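Local coordinates for pectinesterase A (Erwinia chrysanthemi, PDB 2NTP), which hydrolyses the methyl esters of galacturonosyl units in pectin, releasing methanol, and probably begins the maceration and soft rot of plant tissue, at residues Leu55-Glu60 against Ala65-Ala70; Thr208-Asn213 against Ser299-Tyr304; Gln264-Asn269 against Arg318-Ala323. One frame throughout, in Å; residues are numbered along the deposited sequence.

Contact 1: Leu55-Glu60 against Ala65-Ala70; sequences LHLKGE and AVIAAA
The flat group in this contact is the backbone peptide joining Gly59 to Glu60, and the methyl of Ala65 comes to it obliquely, above its plane and from the side turned away from the carbonyl oxygen. Ala65 CB is 3.9 Å from both Gly59 CA and Glu60 N, so it meets the CA and N ends of the peptide and stays clear of the carbonyl oxygen. This is a corner of the parallel beta-helix: strand 55-59 belongs to the long ten-strand sheet, strand 65-69 to the eight-strand sheet, and five residues make the turn between the strands. No hydrogen bond crosses. The backbones approach most closely at the corner, where Gly59 CA and Ala65 CA are 5.4 Å apart, and diverge from there.

Farther into the wedge the gap is bridged by longer side chains. Leu57 and Ile67 both point inward, and each reaches out through an extended second torsion (CD1 anti to CA, chi2 179° in Leu57 and 170° in Ile67). Ile37, on the strand beside 55-59, and Leu103, on the strand beside 65-69, also pack on Leu57, and Ile21 of helix 21-26 packs on Ile67. The leucine and isoleucine meet tip to tip, Leu57 CD1 lying 4.5 Å from Ile67 CD1.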
loop_
_atom_site.group_PDB
_atom_site.type_symbol
_atom_site.label_atom_id
_atom_site.label_comp_id
_atom_site.label_asym_id
_atom_site.label_seq_id
_atom_site.Cartn_x
_atom_site.Cartn_y
_atom_site.Cartn_z
ATOM N N LEU A 55 -13.207 14.594 2.307
ATOM C CA LEU A 55 -13.627 13.800 3.463
ATOM C C LEU A 55 -12.413 13.429 4.295
ATOM O O LEU A 55 -11.355 13.107 3.740
ATOM C CB LEU A 55 -14.371 12.533 3.026
ATOM C CG LEU A 55 -14.737 11.565 4.162
ATOM C CD1 LEU A 55 -15.864 12.130 5.031
ATOM C CD2 LEU A 55 -15.090 10.198 3.624
ATOM N N HIS A 56 -12.576 13.480 5.616
ATOM C CA HIS A 56 -11.469 13.300 6.564
ATOM C C HIS A 56 -11.881 12.442 7.755
ATOM O O HIS A 56 -12.881 12.722 8.423
ATOM C CB HIS A 56 -10.944 14.662 7.020
ATOM C CG HIS A 56 -10.681 15.601 5.886
ATOM N ND1 HIS A 56 -9.487 15.622 5.199
ATOM C CD2 HIS A 56 -11.481 16.510 5.280
ATOM C CE1 HIS A 56 -9.551 16.522 4.238
ATOM N NE2 HIS A 56 -10.756 17.066 4.256
ATOM N N LEU A 57 -11.110 11.383 7.991
ATOM C CA LEU A 57 -11.340 10.477 9.112
ATOM C C LEU A 57 -10.237 10.665 10.137
ATOM O O LEU A 57 -9.067 10.750 9.774
ATOM C CB LEU A 57 -11.376 9.016 8.641
ATOM C CG LEU A 57 -12.321 8.636 7.493
ATOM C CD1 LEU A 57 -12.190 7.158 7.145
ATOM C CD2 LEU A 57 -13.780 8.974 7.841
ATOM N N LYS A 58 -10.624 10.748 11.409
ATOM C CA LYS A 58 -9.679 10.840 12.516
ATOM C C LYS A 58 -10.044 9.816 13.583
ATOM O O LYS A 58 -11.109 9.911 14.194
ATOM C CB LYS A 58 -9.673 12.254 13.118
ATOM C CG LYS A 58 -8.594 12.473 14.171
ATOM C CD LYS A 58 -8.608 13.901 14.702
ATOM C CE LYS A 58 -7.574 14.093 15.806
ATOM N NZ LYS A 58 -7.454 15.529 16.214
ATOM N N GLY A 59 -9.166 8.839 13.792
ATOM C CA GLY A 59 -9.365 7.834 14.823
ATOM C C GLY A 59 -8.916 8.346 16.177
ATOM O O GLY A 59 -8.076 9.247 16.260
ATOM N N GLU A 60 -9.489 7.773 17.234
ATOM C CA GLU A 60 -9.129 8.120 18.612
ATOM C C GLU A 60 -7.659 7.809 18.909
ATOM O O GLU A 60 -6.989 8.561 19.622
ATOM C CB GLU A 60 -10.054 7.398 19.601
ATOM C CG GLU A 60 -9.736 7.666 21.078
ATOM C CD GLU A 60 -10.781 7.115 22.040
ATOM O OE1 GLU A 60 -11.785 6.515 21.587
ATOM O OE2 GLU A 60 -10.591 7.292 23.264
ATOM N N ALA A 65 -8.279 2.366 17.159
ATOM C CA ALA A 65 -9.317 2.628 16.168
ATOM C C ALA A 65 -8.977 1.875 14.886
ATOM O O ALA A 65 -8.062 2.264 14.162
ATOM C CB ALA A 65 -9.455 4.121 15.909
ATOM N N VAL A 66 -9.709 0.791 14.633
ATOM C CA VAL A 66 -9.374 -0.152 13.560
ATOM C C VAL A 66 -10.541 -0.337 12.595
ATOM O O VAL A 66 -11.684 -0.548 13.018
ATOM C CB VAL A 66 -8.960 -1.553 14.125
ATOM C CG1 VAL A 66 -8.527 -2.492 13.004
ATOM C CG2 VAL A 66 -7.835 -1.430 15.149
ATOM N N ILE A 67 -10.239 -0.256 11.299
ATOM C CA ILE A 67 -11.192 -0.577 10.240
ATOM C C ILE A 67 -10.660 -1.830 9.555
ATOM O O ILE A 67 -9.544 -1.831 9.041
ATOM C CB ILE A 67 -11.322 0.577 9.213
ATOM C CG1 ILE A 67 -11.525 1.915 9.943
ATOM C CG2 ILE A 67 -12.437 0.282 8.203
ATOM C CD1 ILE A 67 -11.416 3.159 9.051
ATOM N N ALA A 68 -11.448 -2.899 9.574
ATOM C CA ALA A 68 -10.955 -4.207 9.145
ATOM C C ALA A 68 -12.007 -5.045 8.435
ATOM O O ALA A 68 -13.180 -5.050 8.815
ATOM C CB ALA A 68 -10.406 -4.971 10.343
ATOM N N ALA A 69 -11.572 -5.747 7.395
ATOM C CA ALA A 69 -12.390 -6.760 6.730
ATOM C C ALA A 69 -11.476 -7.789 6.076
ATOM O O ALA A 69 -10.336 -7.476 5.718
ATOM C CB ALA A 69 -13.315 -6.126 5.698
ATOM N N ALA A 70 -11.976 -9.015 5.932
ATOM C CA ALA A 70 -11.212 -10.093 5.310
ATOM C C ALA A 70 -11.720 -10.393 3.905
ATOM O O ALA A 70 -12.830 -10.914 3.731
ATOM C CB ALA A 70 -11.251 -11.347 6.180
#

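Contact 2: Thr208-Asn213 against Ser299-Tyr304; sequences TAPSTN and SRFFEY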
loop_
_atom_site.group_PDB
_atom_site.type_symbol
_atom_site.label_atom_id
_atom_site.label_comp_id
_atom_site.label_asym_id
_atom_site.label_seq_id
_atom_site.Cartn_x
_atom_site.Cartn_y
_atom_site.Cartn_z
ATOM N N THR A 208 8.169 -3.392 -2.520
ATOM C CA THR A 208 7.480 -2.594 -3.525
ATOM C C THR A 208 7.371 -3.300 -4.865
ATOM O O THR A 208 8.208 -4.128 -5.215
ATOM C CB THR A 208 8.150 -1.215 -3.740
ATOM O OG1 THR A 208 9.438 -1.380 -4.353
ATOM C CG2 THR A 208 8.306 -0.471 -2.409
ATOM N N ALA A 209 6.323 -2.954 -5.602
ATOM C CA ALA A 209 6.168 -3.393 -6.986
ATOM C C ALA A 209 5.570 -2.230 -7.770
ATOM O O ALA A 209 4.364 -2.208 -8.040
ATOM C CB ALA A 209 5.291 -4.640 -7.076
ATOM N N PRO A 210 6.412 -1.236 -8.110
ATOM C CA PRO A 210 5.919 -0.054 -8.816
ATOM C C PRO A 210 5.602 -0.353 -10.278
ATOM O O PRO A 210 6.305 -1.145 -10.920
ATOM C CB PRO A 210 7.090 0.923 -8.710
ATOM C CG PRO A 210 8.295 0.040 -8.671
ATOM C CD PRO A 210 7.868 -1.163 -7.868
ATOM N N SER A 211 4.532 0.266 -10.773
ATOM C CA SER A 211 4.124 0.155 -12.175
ATOM C C SER A 211 4.110 1.531 -12.837
ATOM O O SER A 211 3.423 1.748 -13.844
ATOM C CB SER A 211 2.744 -0.480 -12.260
ATOM O OG SER A 211 1.828 0.219 -11.434
ATOM N N THR A 212 4.891 2.442 -12.265
ATOM C CA THR A 212 4.952 3.841 -12.675
ATOM C C THR A 212 5.182 3.944 -14.183
ATOM O O THR A 212 6.132 3.359 -14.695
ATOM C CB THR A 212 6.130 4.564 -11.973
ATOM O OG1 THR A 212 6.342 4.017 -10.663
ATOM C CG2 THR A 212 5.873 6.069 -11.877
ATOM N N ASN A 213 4.315 4.674 -14.883
ATOM C CA ASN A 213 4.535 4.924 -16.310
ATOM C C ASN A 213 5.862 5.653 -16.522
ATOM O O ASN A 213 6.226 6.528 -15.740
ATOM C CB ASN A 213 3.389 5.737 -16.911
ATOM C CG ASN A 213 3.574 5.994 -18.401
ATOM O OD1 ASN A 213 4.025 7.069 -18.801
ATOM N ND2 ASN A 213 3.251 5.002 -19.226
ATOM N N SER A 299 14.843 -0.829 -14.655
ATOM C CA SER A 299 13.803 -0.115 -13.919
ATOM C C SER A 299 14.411 1.042 -13.123
ATOM O O SER A 299 15.635 1.137 -13.001
ATOM C CB SER A 299 13.066 -1.082 -12.991
ATOM O OG SER A 299 12.625 -2.220 -13.716
ATOM N N ARG A 300 13.559 1.910 -12.581
ATOM C CA ARG A 300 14.024 3.117 -11.887
ATOM C C ARG A 300 14.143 2.856 -10.387
ATOM O O ARG A 300 13.362 3.368 -9.579
ATOM C CB ARG A 300 13.122 4.318 -12.200
ATOM C CG ARG A 300 13.150 4.740 -13.665
ATOM C CD ARG A 300 12.177 5.869 -13.945
ATOM N NE ARG A 300 10.792 5.410 -14.028
ATOM C CZ ARG A 300 9.739 6.216 -14.145
ATOM N NH1 ARG A 300 9.904 7.534 -14.177
ATOM N NH2 ARG A 300 8.520 5.709 -14.219
ATOM N N PHE A 301 15.133 2.036 -10.043
ATOM C CA PHE A 301 15.348 1.568 -8.677
ATOM C C PHE A 301 16.622 2.184 -8.102
ATOM O O PHE A 301 17.729 1.881 -8.572
ATOM C CB PHE A 301 15.491 0.041 -8.667
ATOM C CG PHE A 301 14.220 -0.724 -8.979
ATOM C CD1 PHE A 301 12.967 -0.117 -8.956
ATOM C CD2 PHE A 301 14.291 -2.093 -9.245
ATOM C CE1 PHE A 301 11.808 -0.856 -9.227
ATOM C CE2 PHE A 301 13.136 -2.842 -9.509
ATOM C CZ PHE A 301 11.894 -2.219 -9.501
ATOM N N PHE A 302 16.472 3.042 -7.092
ATOM C CA PHE A 302 17.619 3.771 -6.534
ATOM C C PHE A 302 17.587 3.895 -5.020
ATOM O O PHE A 302 16.524 3.839 -4.404
ATOM C CB PHE A 302 17.712 5.179 -7.131
ATOM C CG PHE A 302 17.815 5.206 -8.628
ATOM C CD1 PHE A 302 19.041 4.996 -9.258
ATOM C CD2 PHE A 302 16.692 5.454 -9.409
ATOM C CE1 PHE A 302 19.139 5.022 -10.651
ATOM C CE2 PHE A 302 16.781 5.479 -10.802
ATOM C CZ PHE A 302 18.008 5.262 -11.420
ATOM N N GLU A 303 18.770 4.088 -4.437
ATOM C CA GLU A 303 18.915 4.385 -3.020
ATOM C C GLU A 303 19.786 5.618 -2.816
ATOM O O GLU A 303 20.594 5.978 -3.676
ATOM C CB GLU A 303 19.551 3.212 -2.278
ATOM C CG GLU A 303 18.651 2.012 -2.100
ATOM C CD GLU A 303 19.420 0.818 -1.592
ATOM O OE1 GLU A 303 19.924 0.042 -2.426
ATOM O OE2 GLU A 303 19.542 0.674 -0.358
ATOM N N TYR A 304 19.619 6.249 -1.661
ATOM C CA TYR A 304 20.476 7.342 -1.251
ATOM C C TYR A 304 20.683 7.243 0.251
ATOM O O TYR A 304 19.734 7.337 1.021
ATOM C CB TYR A 304 19.860 8.691 -1.628
ATOM C CG TYR A 304 20.704 9.883 -1.218
ATOM C CD1 TYR A 304 21.859 10.226 -1.924
ATOM C CD2 TYR A 304 20.343 10.670 -0.125
ATOM C CE1 TYR A 304 22.631 11.323 -1.551
ATOM C CE2 TYR A 304 21.107 11.774 0.257
ATOM C CZ TYR A 304 22.248 12.092 -0.460
ATOM O OH TYR A 304 23.005 13.181 -0.079
#
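The backbones of Thr208-Asn213 and Ser299-Tyr304 stay well apart, the nearest alpha carbons being Thr212 CA and Arg300 CA at 9.1 Å, so side chains must span the gap. Thr208-Pro210 ends a strand and the chain then loops through Asn213. In the other segment, Arg300 is the centre of an inverse gamma turn, closed by a weak bond from Phe301 N to Ser299 O.

The Arg300 side chain bends at chi3 (-77°), which brings NH2 to the loop carbonyls. NH2 donates to Asn213 O at 2.9 Å, from well above the carbonyl plane and with a bent N-H...O angle of 134°; a weak second bond runs from NH2 to Thr212 O at 3.4 Å. Ile262 O also accepts from NH2, and Gln216 O from NH1, so backbone oxygens of two loops hold the guanidinium. Phe301 turns a ring edge to the proline: its CE1 lies 3.7 Å from Pro210 CG, while Ser299 CB covers one ring face.

Within the beta-helix, Ser299-Tyr304 carries the last strand, at one edge of the long sheet. Thr208-Pro210 ends a strand of a different sheet, and strand 264-268 touches both segments, through Thr265 against Pro210 and Gln264 beside Arg300.

Contact 3: Gln264-Asn269 against Arg318-Ala323; sequences QTVFLN and RQLTDA
Near the C-terminal end of the parallel beta-helix, the chain that follows the last strand folds back over the outer face of the long parallel sheet, and Leu320 is the residue that makes the contact with strand 264-268. The evidence for which face is covered lies in the alternation along the strand: Thr265 and Phe267 pack on Pro210 and Leu207 of another sheet, inside the coil, whereas Val266 and Leu268, two residues apart, meet the returning chain.

The contact is purely apolar, with no hydrogen bond across it, and the backbones are distant, Leu268 CA and Leu320 CA being 8.9 Å apart. One methyl does all the touching from the leucine side. Leu320 CD1 is 3.8 Å from Val266 CG1 and 4.1 Å from Leu268 CD2, and the leucine side chain crosses both strand residues at about a right angle. With chi2 at -179° the side chain runs out straight to CD1, which reaches the sheet. On the strand, Val266 CG1 and Leu268 CD1 pack against each other at 3.7 Å, so the two receiving side chains form one continuous apolar patch. Phe302 of the adjoining strand and Tyr328 also touch Leu320.

Polar links hold the covering segment on both sides of this leucine. Arg318 NH2 donates to Ser299 O. Thr321 is the N-cap of helix 322-325, its side chain capping a backbone N of the first turn, while Thr321 N is bonded to Gln324 OE1; the pair of links is consistent with a capping box. Rather than strand pairing, the join is side-chain packing of a loop and helix start against an outer sheet face, an addition to the right-handed parallel beta-helix that forms the body of pectin methylesterases.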
loop_
_atom_site.group_PDB
_atom_site.type_symbol
_atom_site.label_atom_id
_atom_site.label_comp_id
_atom_site.label_asym_id
_atom_site.label_seq_id
_atom_site.Cartn_x
_atom_site.Cartn_y
_atom_site.Cartn_z
ATOM N N GLN A 264 9.225 3.094 -10.622
ATOM C CA GLN A 264 10.226 3.783 -9.820
ATOM C C GLN A 264 10.011 3.507 -8.338
ATOM O O GLN A 264 8.907 3.682 -7.828
ATOM C CB GLN A 264 10.193 5.297 -10.071
ATOM C CG GLN A 264 11.190 6.086 -9.215
ATOM C CD GLN A 264 10.927 7.579 -9.240
ATOM O OE1 GLN A 264 10.132 8.099 -8.454
ATOM N NE2 GLN A 264 11.604 8.280 -10.150
ATOM N N THR A 265 11.073 3.066 -7.668
ATOM C CA THR A 265 11.125 3.059 -6.209
ATOM C C THR A 265 12.452 3.674 -5.808
ATOM O O THR A 265 13.515 3.206 -6.237
ATOM C CB THR A 265 11.032 1.640 -5.609
ATOM O OG1 THR A 265 9.784 1.046 -5.975
ATOM C CG2 THR A 265 11.117 1.700 -4.091
ATOM N N VAL A 266 12.380 4.733 -5.002
ATOM C CA VAL A 266 13.580 5.394 -4.491
ATOM C C VAL A 266 13.536 5.434 -2.967
ATOM O O VAL A 266 12.537 5.871 -2.380
ATOM C CB VAL A 266 13.741 6.821 -5.065
ATOM C CG1 VAL A 266 15.023 7.459 -4.544
ATOM C CG2 VAL A 266 13.753 6.788 -6.593
ATOM N N PHE A 267 14.611 4.950 -2.344
ATOM C CA PHE A 267 14.791 5.015 -0.894
ATOM C C PHE A 267 15.818 6.088 -0.576
ATOM O O PHE A 267 16.924 6.063 -1.115
ATOM C CB PHE A 267 15.288 3.680 -0.335
ATOM C CG PHE A 267 14.265 2.582 -0.367
ATOM C CD1 PHE A 267 14.158 1.744 -1.475
ATOM C CD2 PHE A 267 13.411 2.371 0.718
ATOM C CE1 PHE A 267 13.212 0.724 -1.508
ATOM C CE2 PHE A 267 12.462 1.352 0.692
ATOM C CZ PHE A 267 12.364 0.527 -0.424
ATOM N N LEU A 268 15.455 7.016 0.306
ATOM C CA LEU A 268 16.402 8.027 0.781
ATOM C C LEU A 268 16.482 8.050 2.300
ATOM O O LEU A 268 15.452 8.065 2.977
ATOM C CB LEU A 268 16.048 9.421 0.256
ATOM C CG LEU A 268 15.908 9.596 -1.259
ATOM C CD1 LEU A 268 14.430 9.605 -1.632
ATOM C CD2 LEU A 268 16.582 10.880 -1.709
ATOM N N ASN A 269 17.709 8.050 2.824
ATOM C CA ASN A 269 17.954 8.155 4.271
ATOM C C ASN A 269 17.111 7.168 5.088
ATOM O O ASN A 269 16.500 7.530 6.104
ATOM C CB ASN A 269 17.716 9.598 4.742
ATOM C CG ASN A 269 18.607 10.604 4.021
ATOM O OD1 ASN A 269 18.123 11.476 3.290
ATOM N ND2 ASN A 269 19.916 10.481 4.219
ATOM N N ARG A 318 22.029 0.713 -7.412
ATOM C CA ARG A 318 22.411 2.046 -7.866
ATOM C C ARG A 318 22.131 3.116 -6.821
ATOM O O ARG A 318 21.128 3.059 -6.101
ATOM C CB ARG A 318 21.726 2.400 -9.189
ATOM C CG ARG A 318 22.121 1.498 -10.355
ATOM C CD ARG A 318 20.927 0.711 -10.880
ATOM N NE ARG A 318 20.150 1.508 -11.816
ATOM C CZ ARG A 318 18.907 1.250 -12.213
ATOM N NH1 ARG A 318 18.237 0.197 -11.753
ATOM N NH2 ARG A 318 18.326 2.069 -13.076
ATOM N N GLN A 319 23.034 4.088 -6.759
ATOM C CA GLN A 319 22.984 5.142 -5.763
ATOM C C GLN A 319 22.792 6.495 -6.422
ATOM O O GLN A 319 23.363 6.770 -7.481
ATOM C CB GLN A 319 24.274 5.153 -4.940
ATOM C CG GLN A 319 24.632 3.812 -4.299
ATOM C CD GLN A 319 23.680 3.409 -3.185
ATOM O OE1 GLN A 319 23.323 4.222 -2.330
ATOM N NE2 GLN A 319 23.265 2.144 -3.190
ATOM N N LEU A 320 21.986 7.340 -5.790
ATOM C CA LEU A 320 21.826 8.718 -6.236
ATOM C C LEU A 320 23.010 9.561 -5.787
ATOM O O LEU A 320 23.581 9.326 -4.719
ATOM C CB LEU A 320 20.538 9.327 -5.669
ATOM C CG LEU A 320 19.177 8.710 -6.004
ATOM C CD1 LEU A 320 18.082 9.517 -5.324
ATOM C CD2 LEU A 320 18.938 8.642 -7.510
ATOM N N THR A 321 23.368 10.545 -6.608
ATOM C CA THR A 321 24.297 11.594 -6.191
ATOM C C THR A 321 23.553 12.567 -5.269
ATOM O O THR A 321 22.318 12.540 -5.199
ATOM C CB THR A 321 24.851 12.379 -7.400
ATOM O OG1 THR A 321 23.775 13.050 -8.065
ATOM C CG2 THR A 321 25.556 11.446 -8.390
ATOM N N ASP A 322 24.295 13.430 -4.575
ATOM C CA ASP A 322 23.689 14.481 -3.750
ATOM C C ASP A 322 22.727 15.352 -4.567
ATOM O O ASP A 322 21.610 15.639 -4.130
ATOM C CB ASP A 322 24.767 15.366 -3.113
ATOM C CG ASP A 322 25.616 14.626 -2.087
ATOM O OD1 ASP A 322 25.152 13.610 -1.515
ATOM O OD2 ASP A 322 26.760 15.072 -1.847
ATOM N N ALA A 323 23.168 15.759 -5.757
ATOM C CA ALA A 323 22.353 16.559 -6.672
ATOM C C ALA A 323 21.061 15.846 -7.071
ATOM O O ALA A 323 19.994 16.463 -7.106
ATOM C CB ALA A 323 23.159 16.941 -7.911
#

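Overall arrangement
All three contacts draw on the same ten-strand parallel sheet. Contact 1 lies across the chain's centre from the others, its centre about 29 Å from that of contact 2 and 33 Å from that of contact 3. Contacts 2 and 3, with centres 10 Å apart, interlock: Tyr304 N is 2.8 Å from Phe267 O, a probable bond between adjacent strands, and Tyr304 OH is hydrogen-bonded to Asp322 OD1 (2.6 Å). Contact 2 is the nearest to the substrate groove. The Pro210 side chain is about 9 Å from a bound galacturonate, and that of Phe301 about 5 Å from the side chain of substrate-binding Arg243. Contacts 1 and 3 lie away from the active site.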